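Local coordinates for glycoside hydrolase family 15, cellulose signaling associated protein envoy (Hypocrea jecorina, PDB 4WUJ) that binds flavin mononucleotide in a LOV-type PAS domain and acts as a blue-light photoreceptor, probably linking light and oxidative-stress signals to gene regulation, at residues S37-L42 against Y54-F59; Q61-Y65 against N113-N117; A93-M97 against Q108-V112; T122-L128 against A140-E146. One frame throughout, in Å; residues are numbered along the deposited sequence.

Interaction 1 of 4, residues S37-L42 against Y54-F59; sequences SVSLTL and YASPGF. With FMN (flavin mononucleotide), chain I.
A hairpin strand can run straight into a helix, with a serine of the junction serving as N-cap, as residues 37-42 against 54-59 illustrate. Ser37 O lies 3.2 Å from Gly58 CA, a CH···O contact; a CB there would collide. Val38 O accepts from Ser56 OG (2.9 Å) and from a water (2.9 Å) that accepts from Gly58 N (2.9 Å). Ser39 OG lies 3.6 Å from Phe59 CD1, near the ring plane, and hydrogen-bonds Gln144. Leu40 to Leu42 are extended. Leu40 N donates to Ser56 OG (2.8 Å), and Leu40 O receives Ser56 N (2.9 Å). Ser56, chi1 p, is the N-cap of helix 57-63, its OG weakly bonded to Phe59 N at 3.2 Å: here the first hairpin of the PAS fold passes into the helix that follows it. Leu40 CD2 meets the Tyr54 ring edge at CD1 (3.8 Å). Thr41 and Ala55 form a non-hydrogen-bonded pair (CA-CA 4.4 Å); Thr41 CG2 sits 3.4 Å from Phe59 CD1, while its OG1 approaches FMN C6 to 3.3 Å. Leu42 pairs with Tyr54, Leu42 N to Tyr54 O 2.8 Å, the return bond from Tyr54 N to Leu42 O weak at 3.4 Å.

Interaction 2 of 4, residues Q61-Y65 against N113-N117; sequences QLTGY and NYKKN. With FMN (flavin mononucleotide), chain I.
A helix end can be fastened to a turn beyond a strand, as where residues 61-65 meet 113-117. Helix 57-63 stops at Thr63, whose O accepts Lys116 N at 2.8 Å; Gly64 leaves helical geometry with positive phi (81/-6). Tyr65 takes chi1 m and chi2 near 90°, its ring face against Lys116: Lys116 CB stands 3.5 Å from the centroid of the Tyr65 ring, 10° off the normal, a CH-pi contact. Lys116 is all-trans, so its chain runs away to a salt bridge with Glu69. Within this PAS domain the contact joins helix 57-63 to the end of edge strand 107-114, where Asn113, chi1 m, binds the isoalloxazine: FMN N3 donates to Asn113 OD1 (2.7 Å) and Asn113 ND2 to FMN O2 (2.8 Å). Lys115, chi1 m with chi2 and chi3 t, brings CE to 3.1 Å from Leu62 O, while its NZ pairs with Glu146. Thr63, chi1 p, has OG1 bonded to Phe59 O and, weakly, to Tyr65 N at 3.3 Å.

Interaction 3 of 4, residues A93-M97 against Q108-V112; sequences AVQEM and QVRIV. With FMN (flavin mononucleotide), chain I.
The flavin pocket of a LOV domain is walled partly by a helix lying across the sheet, and residues 93-97 against 108-112 form such a wall. The helical segment, with Met97 N bonded to Ala93 O at 2.8 Å, runs roughly antiparallel to the strand segment, 146° between N-to-C directions, axes 8.6 Å apart at closest approach. Ala93 points at the strand and permits the nearest backbone approach, CA to Val109 CA 5.9 Å; its CB lies 3.8 Å from Val109 CG2, 3.7 Å from Ile111 CB and 3.6 Å from Arg110 O. Val109, chi1 m, and Ile111, chi1 and chi2 t, alternate with residues directed away from the helix. Val109 CG2 meets Met97 CG at 4.0 Å, and Glu96 OE1 lies 3.3 Å from Val109 CG1. Ile111 CD1 touches Val94 CG2 (3.9 Å) and Met97 CE (3.5 Å). The m, t, m rotamer of Met97 brings its CE to 3.5 Å from FMN N1, and Ile111 CD1 is 3.5 Å from FMN O2. A water lies within hydrogen-bonding distance of Glu96 OE2 (3.1 Å) and Gln108 O (3.2 Å). Apolar packing of a helix on an edge strand is the arrangement of the flavin pocket in LOV domains, a branch of the PAS fold.

Interaction 4 of 4, residues T122-L128 against A140-E146; sequences TNVVTIL and AVGLQAE. With FMN (flavin mononucleotide), chain I.
Two interior, neighbouring strands of the five-stranded antiparallel PAS sheet, 120-129 and 139-144, form the hairpin that supplies much of the flavin floor; the axes of the short segments approach to 4.6 Å at 163°, close to antiparallel. Ala140 has its CB 4.1 Å from Ile127 CG2 and its O 3.5 Å from FMN C7M. Val141 is a hydrogen-bonded partner of Leu128 (CA-CA 5.2 Å), with Val141 N to Leu128 O 2.9 Å and Leu128 N to Val141 O 2.8 Å; both side chains face helix 14-22. Gly142 faces Ile127 in a non-hydrogen-bonded pair (CA-CA 4.4 Å). A CB there would lie 2.5 Å from FMN C6, so glycine leaves room for the ring, and Ile127 CD1 lies 3.7 Å from FMN C9A. Leu143 pairs with Thr126 through Leu143 N to Thr126 O and Thr126 N to Leu143 O, each 2.9 Å, while Thr126 OG1 is bonded to Tyr7 of the second subunit. Gln144 NE2 (chi1 m, chi2 p) donates to FMN O4 (3.1 Å) and, in a weak hydrogen bond, to FMN N5 (3.3 Å), its OE1 held by Ser39; in LOV domains this glutamine typically senses the flavin's light-driven change. Ala145 O receives Val124 N at 2.8 Å, and Ala145 N donates to Asn123 OD1 at 3.1 Å, while Asn123 ND2 donates to Asn113 OD1. Glu146 OE2 salt-bridges Lys115 NZ at 2.8 Å.

Read from the N terminus, the chain first closes a short loop at interaction 1, where strand 39-44 meets strand 52-55 and the start of helix 57-63. Interaction 2 opens from the end of that same helix and closes only at 113-117, a wide span that encloses interaction 3, whose helix 92-103 turns back on strand 107-114. Interaction 4 follows both, joining the last two strands as a hairpin. Nothing crosses: the contacts are serial apart from that single nesting. The sheet then unites them, since strand 139-144 adjoins strand 39-44 and strand 120-129 adjoins 107-114. All four touch FMN, and the salt bridge from Lys115 to Glu146 ties interaction 2 to interaction 4.

Interaction 1 of 4, residues S37-L42 against Y54-F59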
# COMPACT_ATOMS: atom_id res chain seq x y z
N SER C 37 2.47 4.16 0.82
CA SER C 37 3.86 4.30 1.21
C SER C 37 4.20 3.53 2.53
O SER C 37 5.37 3.50 2.94
CB SER C 37 4.15 5.81 1.45
OG SER C 37 4.63 6.42 0.28
N VAL C 38 3.19 3.01 3.23
CA VAL C 38 3.40 2.37 4.52
C VAL C 38 4.48 1.28 4.40
O VAL C 38 4.55 0.58 3.40
CB VAL C 38 2.10 1.75 5.12
CG1 VAL C 38 1.63 0.57 4.32
CG2 VAL C 38 2.33 1.29 6.56
N SER C 39 5.38 1.19 5.38
CA SER C 39 6.34 0.10 5.39
C SER C 39 5.66 -1.17 5.95
O SER C 39 5.04 -1.16 7.03
CB SER C 39 7.56 0.47 6.18
OG SER C 39 8.26 -0.67 6.58
N LEU C 40 5.72 -2.24 5.18
CA LEU C 40 4.94 -3.44 5.48
C LEU C 40 5.72 -4.68 5.13
O LEU C 40 6.37 -4.72 4.08
CB LEU C 40 3.64 -3.45 4.69
CG LEU C 40 2.71 -4.65 4.88
CD1 LEU C 40 1.25 -4.22 4.75
CD2 LEU C 40 3.04 -5.77 3.91
N THR C 41 5.68 -5.66 6.03
CA THR C 41 6.22 -6.98 5.76
C THR C 41 5.11 -8.00 5.99
O THR C 41 4.19 -7.81 6.80
CB THR C 41 7.48 -7.32 6.61
OG1 THR C 41 7.13 -7.44 8.00
CG2 THR C 41 8.55 -6.27 6.46
N LEU C 42 5.20 -9.07 5.23
CA LEU C 42 4.32 -10.20 5.37
C LEU C 42 5.25 -11.41 5.59
O LEU C 42 6.20 -11.65 4.81
CB LEU C 42 3.51 -10.38 4.10
CG LEU C 42 2.33 -11.34 4.06
CD1 LEU C 42 1.30 -11.12 5.17
CD2 LEU C 42 1.70 -11.12 2.69
N TYR C 54 6.94 -11.07 1.52
CA TYR C 54 6.64 -9.82 0.85
C TYR C 54 7.02 -8.63 1.73
O TYR C 54 6.65 -8.60 2.92
CB TYR C 54 5.13 -9.73 0.54
CG TYR C 54 4.72 -8.42 -0.07
CD1 TYR C 54 4.35 -7.32 0.72
CD2 TYR C 54 4.71 -8.26 -1.47
CE1 TYR C 54 3.97 -6.10 0.13
CE2 TYR C 54 4.33 -7.07 -2.05
CZ TYR C 54 3.98 -5.99 -1.25
OH TYR C 54 3.64 -4.82 -1.90
N ALA C 55 7.72 -7.66 1.14
CA ALA C 55 7.91 -6.35 1.76
C ALA C 55 7.49 -5.24 0.77
O ALA C 55 7.75 -5.32 -0.45
CB ALA C 55 9.34 -6.18 2.16
N SER C 56 6.82 -4.21 1.30
CA SER C 56 6.31 -3.11 0.47
C SER C 56 7.43 -2.18 -0.03
O SER C 56 8.53 -2.21 0.50
CB SER C 56 5.34 -2.25 1.29
OG SER C 56 6.00 -1.75 2.45
N PRO C 57 7.15 -1.38 -1.07
CA PRO C 57 8.08 -0.28 -1.40
C PRO C 57 8.47 0.59 -0.18
O PRO C 57 9.63 0.96 0.02
CB PRO C 57 7.29 0.57 -2.44
CG PRO C 57 6.35 -0.49 -3.09
CD PRO C 57 5.96 -1.41 -1.95
N GLY C 58 7.48 0.93 0.63
CA GLY C 58 7.75 1.67 1.86
C GLY C 58 8.79 0.99 2.77
O GLY C 58 9.53 1.67 3.48
N PHE C 59 8.85 -0.35 2.78
CA PHE C 59 9.83 -1.03 3.66
C PHE C 59 11.23 -0.84 3.10
O PHE C 59 12.16 -0.56 3.85
CB PHE C 59 9.53 -2.52 3.80
CG PHE C 59 10.58 -3.30 4.61
CD1 PHE C 59 10.45 -3.43 6.02
CD2 PHE C 59 11.67 -3.90 3.96
CE1 PHE C 59 11.39 -4.17 6.77
CE2 PHE C 59 12.62 -4.65 4.68
CZ PHE C 59 12.48 -4.80 6.10
N1 FMN I . 11.39 -6.87 14.64
C2 FMN I . 11.98 -5.63 14.53
O2 FMN I . 12.91 -5.32 15.28
N3 FMN I . 11.54 -4.73 13.57
C4 FMN I . 10.50 -5.03 12.72
O4 FMN I . 10.16 -4.21 11.87
C4A FMN I . 9.89 -6.29 12.81
N5 FMN I . 8.86 -6.64 11.95
C5A FMN I . 8.26 -7.87 12.07
C6 FMN I . 7.22 -8.16 11.20
C7 FMN I . 6.60 -9.40 11.26
C7M FMN I . 5.48 -9.67 10.31
C8 FMN I . 7.04 -10.35 12.21
C8M FMN I . 6.37 -11.70 12.28
C9 FMN I . 8.08 -10.03 13.09
C9A FMN I . 8.70 -8.79 13.02
N10 FMN I . 9.75 -8.45 13.88
C10 FMN I . 10.34 -7.20 13.77
C1' FMN I . 10.27 -9.34 14.99
C2' FMN I . 11.28 -10.41 14.66
O2' FMN I . 11.05 -10.87 13.35
C3' FMN I . 11.20 -11.51 15.76
O3' FMN I . 9.88 -12.04 15.83
C4' FMN I . 11.59 -10.94 17.14
O4' FMN I . 12.95 -10.57 17.09
C5' FMN I . 11.31 -11.90 18.31
O5' FMN I . 11.84 -13.18 18.02
P FMN I . 13.34 -13.56 18.39
O1P FMN I . 13.56 -14.95 17.83
O2P FMN I . 14.39 -12.66 17.82
O3P FMN I . 13.49 -13.57 19.87
O HOH W 1 4.61 0.78 0.48

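Interaction 2 of 4, residues Q61-Y65 against N113-N117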
# COMPACT_ATOMS: atom_id res chain seq x y z
N GLN C 61 12.17 1.62 1.34
CA GLN C 61 12.49 3.04 1.46
C GLN C 61 12.83 3.37 2.92
O GLN C 61 13.73 4.16 3.21
CB GLN C 61 11.30 3.91 0.98
CG GLN C 61 11.58 5.40 0.93
CD GLN C 61 12.31 5.78 -0.33
OE1 GLN C 61 13.42 5.31 -0.58
NE2 GLN C 61 11.67 6.60 -1.16
N LEU C 62 12.09 2.79 3.85
CA LEU C 62 12.39 3.05 5.26
C LEU C 62 13.73 2.44 5.63
O LEU C 62 14.53 3.10 6.26
CB LEU C 62 11.29 2.53 6.18
CG LEU C 62 11.72 2.45 7.64
CD1 LEU C 62 11.90 3.86 8.25
CD2 LEU C 62 10.74 1.68 8.43
N THR C 63 14.00 1.20 5.24
CA THR C 63 15.15 0.47 5.79
C THR C 63 16.41 0.60 4.94
O THR C 63 17.51 0.33 5.42
CB THR C 63 14.86 -1.03 5.98
OG1 THR C 63 14.69 -1.67 4.71
CG2 THR C 63 13.65 -1.22 6.85
N GLY C 64 16.26 0.97 3.68
CA GLY C 64 17.39 1.02 2.77
C GLY C 64 17.81 -0.30 2.14
O GLY C 64 18.70 -0.32 1.27
N TYR C 65 17.23 -1.43 2.55
CA TYR C 65 17.54 -2.69 1.86
C TYR C 65 16.80 -2.85 0.54
O TYR C 65 15.89 -2.05 0.20
CB TYR C 65 17.26 -3.91 2.75
CG TYR C 65 18.07 -3.94 4.02
CD1 TYR C 65 17.58 -3.34 5.17
CD2 TYR C 65 19.30 -4.58 4.08
CE1 TYR C 65 18.30 -3.35 6.35
CE2 TYR C 65 20.02 -4.62 5.25
CZ TYR C 65 19.51 -3.98 6.38
OH TYR C 65 20.19 -3.97 7.58
N ASN C 113 15.53 -0.19 15.66
CA ASN C 113 16.16 -0.90 14.56
C ASN C 113 17.22 -0.07 13.85
O ASN C 113 17.43 1.12 14.14
CB ASN C 113 15.14 -1.41 13.52
CG ASN C 113 14.10 -2.34 14.13
OD1 ASN C 113 12.98 -2.42 13.63
ND2 ASN C 113 14.46 -3.01 15.24
N TYR C 114 17.84 -0.72 12.88
CA TYR C 114 18.94 -0.15 12.17
C TYR C 114 18.68 -0.27 10.69
O TYR C 114 18.39 -1.35 10.19
CB TYR C 114 20.22 -0.85 12.59
CG TYR C 114 20.47 -0.61 14.08
CD1 TYR C 114 21.08 0.55 14.52
CD2 TYR C 114 20.02 -1.53 15.04
CE1 TYR C 114 21.29 0.79 15.88
CE2 TYR C 114 20.21 -1.30 16.39
CZ TYR C 114 20.85 -0.13 16.82
OH TYR C 114 21.05 0.10 18.17
N LYS C 115 18.70 0.88 10.01
CA LYS C 115 18.63 0.93 8.55
C LYS C 115 19.86 0.22 8.06
O LYS C 115 20.73 -0.11 8.83
CB LYS C 115 18.59 2.38 8.04
CG LYS C 115 17.26 3.07 8.32
CD LYS C 115 17.34 4.59 8.15
CE LYS C 115 15.97 5.21 7.95
NZ LYS C 115 15.56 6.18 9.00
N LYS C 116 19.91 -0.05 6.77
CA LYS C 116 21.03 -0.79 6.23
C LYS C 116 22.34 -0.01 6.35
O LYS C 116 23.43 -0.60 6.24
CB LYS C 116 20.79 -1.09 4.78
CG LYS C 116 22.00 -1.72 4.12
CD LYS C 116 21.79 -1.81 2.64
CE LYS C 116 22.96 -2.49 1.95
NZ LYS C 116 22.58 -2.69 0.57
N ASN C 117 22.25 1.32 6.52
CA ASN C 117 23.44 2.15 6.70
C ASN C 117 23.84 2.35 8.18
O ASN C 117 24.73 3.13 8.48
CB ASN C 117 23.26 3.51 6.01
CG ASN C 117 22.20 4.39 6.71
OD1 ASN C 117 21.63 4.02 7.75
ND2 ASN C 117 21.93 5.58 6.14
N1 FMN I . 11.39 -6.87 14.64
C2 FMN I . 11.98 -5.63 14.53
O2 FMN I . 12.91 -5.32 15.28
N3 FMN I . 11.54 -4.73 13.57
C4 FMN I . 10.50 -5.03 12.72
O4 FMN I . 10.16 -4.21 11.87
C4A FMN I . 9.89 -6.29 12.81
N5 FMN I . 8.86 -6.64 11.95
C5A FMN I . 8.26 -7.87 12.07
C6 FMN I . 7.22 -8.16 11.20
C7 FMN I . 6.60 -9.40 11.26
C7M FMN I . 5.48 -9.67 10.31
C8 FMN I . 7.04 -10.35 12.21
C8M FMN I . 6.37 -11.70 12.28
C9 FMN I . 8.08 -10.03 13.09
C9A FMN I . 8.70 -8.79 13.02
N10 FMN I . 9.75 -8.45 13.88
C10 FMN I . 10.34 -7.20 13.77
C1' FMN I . 10.27 -9.34 14.99
C2' FMN I . 11.28 -10.41 14.66
O2' FMN I . 11.05 -10.87 13.35
C3' FMN I . 11.20 -11.51 15.76
O3' FMN I . 9.88 -12.04 15.83
C4' FMN I . 11.59 -10.94 17.14
O4' FMN I . 12.95 -10.57 17.09
C5' FMN I . 11.31 -11.90 18.31
O5' FMN I . 11.84 -13.18 18.02
P FMN I . 13.34 -13.56 18.39
O1P FMN I . 13.56 -14.95 17.83
O2P FMN I . 14.39 -12.66 17.82
O3P FMN I . 13.49 -13.57 19.87

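Interaction 3 of 4, residues A93-M97 against Q108-V112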
# COMPACT_ATOMS: atom_id res chain seq x y z
N ALA C 93 10.93 -5.21 24.10
CA ALA C 93 10.17 -5.18 22.85
C ALA C 93 10.29 -6.52 22.14
O ALA C 93 9.28 -7.14 21.83
CB ALA C 93 10.67 -4.07 21.99
N VAL C 94 11.52 -6.99 21.98
CA VAL C 94 11.80 -8.29 21.38
C VAL C 94 10.96 -9.44 21.96
O VAL C 94 10.32 -10.16 21.17
CB VAL C 94 13.31 -8.61 21.44
CG1 VAL C 94 13.60 -10.01 20.92
CG2 VAL C 94 14.08 -7.59 20.64
N GLN C 95 10.94 -9.61 23.29
CA GLN C 95 10.14 -10.69 23.91
C GLN C 95 8.65 -10.50 23.70
O GLN C 95 7.91 -11.48 23.48
CB GLN C 95 10.26 -10.77 25.46
CG GLN C 95 11.57 -10.53 26.11
CD GLN C 95 11.44 -10.66 27.65
OE1 GLN C 95 10.91 -11.67 28.16
NE2 GLN C 95 11.88 -9.62 28.38
N GLU C 96 8.20 -9.27 23.89
CA GLU C 96 6.79 -8.95 23.67
C GLU C 96 6.42 -9.37 22.23
O GLU C 96 5.43 -10.06 22.03
CB GLU C 96 6.53 -7.46 23.92
CG GLU C 96 5.16 -7.16 24.55
CD GLU C 96 4.77 -5.66 24.52
OE1 GLU C 96 5.67 -4.77 24.54
OE2 GLU C 96 3.56 -5.38 24.45
N MET C 97 7.24 -8.99 21.25
CA MET C 97 6.93 -9.39 19.87
C MET C 97 6.93 -10.93 19.78
O MET C 97 5.99 -11.53 19.27
CB MET C 97 7.94 -8.79 18.90
CG MET C 97 7.67 -7.31 18.57
SD MET C 97 8.75 -6.60 17.32
CE MET C 97 10.37 -6.79 18.02
N GLN C 108 1.85 -4.19 19.61
CA GLN C 108 2.47 -2.98 19.12
C GLN C 108 3.47 -2.53 20.13
O GLN C 108 3.13 -2.32 21.31
CB GLN C 108 1.42 -1.90 18.82
CG GLN C 108 2.01 -0.58 18.40
CD GLN C 108 0.93 0.46 18.08
OE1 GLN C 108 0.14 0.86 18.94
NE2 GLN C 108 0.87 0.87 16.82
N VAL C 109 4.70 -2.40 19.67
CA VAL C 109 5.79 -1.96 20.50
C VAL C 109 6.62 -0.97 19.73
O VAL C 109 6.45 -0.76 18.54
CB VAL C 109 6.75 -3.15 20.87
CG1 VAL C 109 5.95 -4.38 21.27
CG2 VAL C 109 7.70 -3.46 19.72
N ARG C 110 7.54 -0.35 20.44
CA ARG C 110 8.49 0.53 19.82
C ARG C 110 9.81 -0.06 20.18
O ARG C 110 9.97 -0.66 21.26
CB ARG C 110 8.31 1.98 20.36
CG ARG C 110 9.25 2.41 21.49
CD ARG C 110 8.84 3.79 22.17
NE ARG C 110 9.73 4.01 23.31
CZ ARG C 110 9.50 3.56 24.55
NH1 ARG C 110 8.36 2.96 24.86
NH2 ARG C 110 10.39 3.76 25.51
N ILE C 111 10.78 0.06 19.29
CA ILE C 111 12.00 -0.66 19.45
C ILE C 111 13.00 -0.03 18.56
O ILE C 111 12.63 0.55 17.55
CB ILE C 111 11.79 -2.19 19.01
CG1 ILE C 111 13.11 -2.96 19.03
CG2 ILE C 111 11.15 -2.30 17.61
CD1 ILE C 111 12.92 -4.45 18.72
N VAL C 112 14.28 -0.20 18.87
CA VAL C 112 15.29 0.35 17.99
C VAL C 112 15.67 -0.62 16.92
O VAL C 112 16.09 -1.75 17.20
CB VAL C 112 16.55 0.75 18.75
CG1 VAL C 112 17.68 1.12 17.77
CG2 VAL C 112 16.21 1.91 19.74
N1 FMN I . 11.39 -6.87 14.64
C2 FMN I . 11.98 -5.63 14.53
O2 FMN I . 12.91 -5.32 15.28
N3 FMN I . 11.54 -4.73 13.57
C4 FMN I . 10.50 -5.03 12.72
O4 FMN I . 10.16 -4.21 11.87
C4A FMN I . 9.89 -6.29 12.81
N5 FMN I . 8.86 -6.64 11.95
C5A FMN I . 8.26 -7.87 12.07
C6 FMN I . 7.22 -8.16 11.20
C7 FMN I . 6.60 -9.40 11.26
C7M FMN I . 5.48 -9.67 10.31
C8 FMN I . 7.04 -10.35 12.21
C8M FMN I . 6.37 -11.70 12.28
C9 FMN I . 8.08 -10.03 13.09
C9A FMN I . 8.70 -8.79 13.02
N10 FMN I . 9.75 -8.45 13.88
C10 FMN I . 10.34 -7.20 13.77
C1' FMN I . 10.27 -9.34 14.99
C2' FMN I . 11.28 -10.41 14.66
O2' FMN I . 11.05 -10.87 13.35
C3' FMN I . 11.20 -11.51 15.76
O3' FMN I . 9.88 -12.04 15.83
C4' FMN I . 11.59 -10.94 17.14
O4' FMN I . 12.95 -10.57 17.09
C5' FMN I . 11.31 -11.90 18.31
O5' FMN I . 11.84 -13.18 18.02
P FMN I . 13.34 -13.56 18.39
O1P FMN I . 13.56 -14.95 17.83
O2P FMN I . 14.39 -12.66 17.82
O3P FMN I . 13.49 -13.57 19.87
O HOH W 2 3.55 -2.29 24.49

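Interaction 4 of 4, residues T122-L128 against A140-E146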
# COMPACT_ATOMS: atom_id res chain seq x y z
N THR C 122 13.70 4.78 15.99
CA THR C 122 12.64 4.27 16.83
C THR C 122 11.46 3.79 15.96
O THR C 122 10.56 4.55 15.63
CB THR C 122 12.27 5.32 17.85
OG1 THR C 122 13.45 5.59 18.63
CG2 THR C 122 11.12 4.85 18.74
N ASN C 123 11.51 2.51 15.60
CA ASN C 123 10.53 1.93 14.72
C ASN C 123 9.27 1.63 15.50
O ASN C 123 9.33 0.92 16.52
CB ASN C 123 11.14 0.65 14.11
CG ASN C 123 10.25 0.01 13.07
OD1 ASN C 123 9.11 0.44 12.87
ND2 ASN C 123 10.76 -1.04 12.42
N VAL C 124 8.12 2.16 15.08
CA VAL C 124 6.88 1.73 15.72
C VAL C 124 6.26 0.55 14.92
O VAL C 124 5.58 0.73 13.87
CB VAL C 124 5.87 2.85 15.95
CG1 VAL C 124 4.66 2.35 16.71
CG2 VAL C 124 6.53 4.03 16.68
N VAL C 125 6.52 -0.64 15.45
CA VAL C 125 6.18 -1.89 14.80
C VAL C 125 4.91 -2.41 15.36
O VAL C 125 4.74 -2.52 16.58
CB VAL C 125 7.26 -2.96 15.04
CG1 VAL C 125 6.88 -4.24 14.36
CG2 VAL C 125 8.64 -2.49 14.54
N THR C 126 4.01 -2.76 14.47
CA THR C 126 2.76 -3.43 14.85
C THR C 126 2.69 -4.76 14.12
O THR C 126 2.86 -4.79 12.90
CB THR C 126 1.52 -2.65 14.38
OG1 THR C 126 1.55 -1.33 14.89
CG2 THR C 126 0.24 -3.35 14.82
N ILE C 127 2.35 -5.83 14.82
CA ILE C 127 2.26 -7.12 14.20
C ILE C 127 0.88 -7.66 14.39
O ILE C 127 0.36 -7.72 15.51
CB ILE C 127 3.35 -8.07 14.78
CG1 ILE C 127 4.71 -7.40 14.60
CG2 ILE C 127 3.30 -9.43 14.08
CD1 ILE C 127 5.88 -8.02 15.27
N LEU C 128 0.25 -8.03 13.29
CA LEU C 128 -1.08 -8.59 13.32
C LEU C 128 -1.11 -10.01 12.74
O LEU C 128 -0.41 -10.31 11.79
CB LEU C 128 -2.03 -7.66 12.55
CG LEU C 128 -1.99 -6.21 13.08
CD1 LEU C 128 -1.05 -5.31 12.29
CD2 LEU C 128 -3.37 -5.65 13.05
N ALA C 140 1.71 -13.31 9.31
CA ALA C 140 1.77 -12.19 10.19
C ALA C 140 2.08 -11.01 9.30
O ALA C 140 2.92 -11.12 8.39
CB ALA C 140 2.86 -12.36 11.25
N VAL C 141 1.37 -9.92 9.55
CA VAL C 141 1.60 -8.66 8.87
C VAL C 141 2.23 -7.73 9.85
O VAL C 141 1.67 -7.51 10.93
CB VAL C 141 0.28 -7.97 8.46
CG1 VAL C 141 0.60 -6.63 7.78
CG2 VAL C 141 -0.52 -8.88 7.60
N GLY C 142 3.37 -7.19 9.49
CA GLY C 142 4.00 -6.15 10.24
C GLY C 142 3.97 -4.80 9.52
O GLY C 142 4.15 -4.72 8.29
N LEU C 143 3.70 -3.76 10.31
CA LEU C 143 3.74 -2.39 9.85
C LEU C 143 4.84 -1.71 10.62
O LEU C 143 4.83 -1.75 11.86
CB LEU C 143 2.41 -1.69 10.13
CG LEU C 143 1.18 -2.27 9.46
CD1 LEU C 143 -0.07 -1.37 9.72
CD2 LEU C 143 1.43 -2.40 7.97
N GLN C 144 5.81 -1.17 9.89
CA GLN C 144 6.89 -0.37 10.47
C GLN C 144 6.69 1.14 10.12
O GLN C 144 6.02 1.49 9.12
CB GLN C 144 8.24 -0.77 9.89
CG GLN C 144 8.66 -2.23 10.08
CD GLN C 144 8.04 -3.23 9.13
OE1 GLN C 144 7.50 -2.89 8.03
NE2 GLN C 144 8.10 -4.50 9.54
N ALA C 145 7.34 1.99 10.92
CA ALA C 145 7.48 3.43 10.64
C ALA C 145 8.44 4.08 11.64
O ALA C 145 8.41 3.75 12.81
CB ALA C 145 6.15 4.12 10.72
N GLU C 146 9.31 4.96 11.17
CA GLU C 146 10.22 5.70 12.02
C GLU C 146 9.49 6.39 13.21
O GLU C 146 8.61 7.24 13.04
CB GLU C 146 10.94 6.72 11.17
CG GLU C 146 12.27 7.18 11.72
CD GLU C 146 13.33 7.42 10.63
OE1 GLU C 146 13.02 7.22 9.42
OE2 GLU C 146 14.47 7.79 10.97
N1 FMN I . 11.39 -6.87 14.64
C2 FMN I . 11.98 -5.63 14.53
O2 FMN I . 12.91 -5.32 15.28
N3 FMN I . 11.54 -4.73 13.57
C4 FMN I . 10.50 -5.03 12.72
O4 FMN I . 10.16 -4.21 11.87
C4A FMN I . 9.89 -6.29 12.81
N5 FMN I . 8.86 -6.64 11.95
C5A FMN I . 8.26 -7.87 12.07
C6 FMN I . 7.22 -8.16 11.20
C7 FMN I . 6.60 -9.40 11.26
C7M FMN I . 5.48 -9.67 10.31
C8 FMN I . 7.04 -10.35 12.21
C8M FMN I . 6.37 -11.70 12.28
C9 FMN I . 8.08 -10.03 13.09
C9A FMN I . 8.70 -8.79 13.02
N10 FMN I . 9.75 -8.45 13.88
C10 FMN I . 10.34 -7.20 13.77
C1' FMN I . 10.27 -9.34 14.99
C2' FMN I . 11.28 -10.41 14.66
O2' FMN I . 11.05 -10.87 13.35
C3' FMN I . 11.20 -11.51 15.76
O3' FMN I . 9.88 -12.04 15.83
C4' FMN I . 11.59 -10.94 17.14
O4' FMN I . 12.95 -10.57 17.09
C5' FMN I . 11.31 -11.90 18.31
O5' FMN I . 11.84 -13.18 18.02
P FMN I . 13.34 -13.56 18.39
O1P FMN I . 13.56 -14.95 17.83
O2P FMN I . 14.39 -12.66 17.82
O3P FMN I . 13.49 -13.57 19.87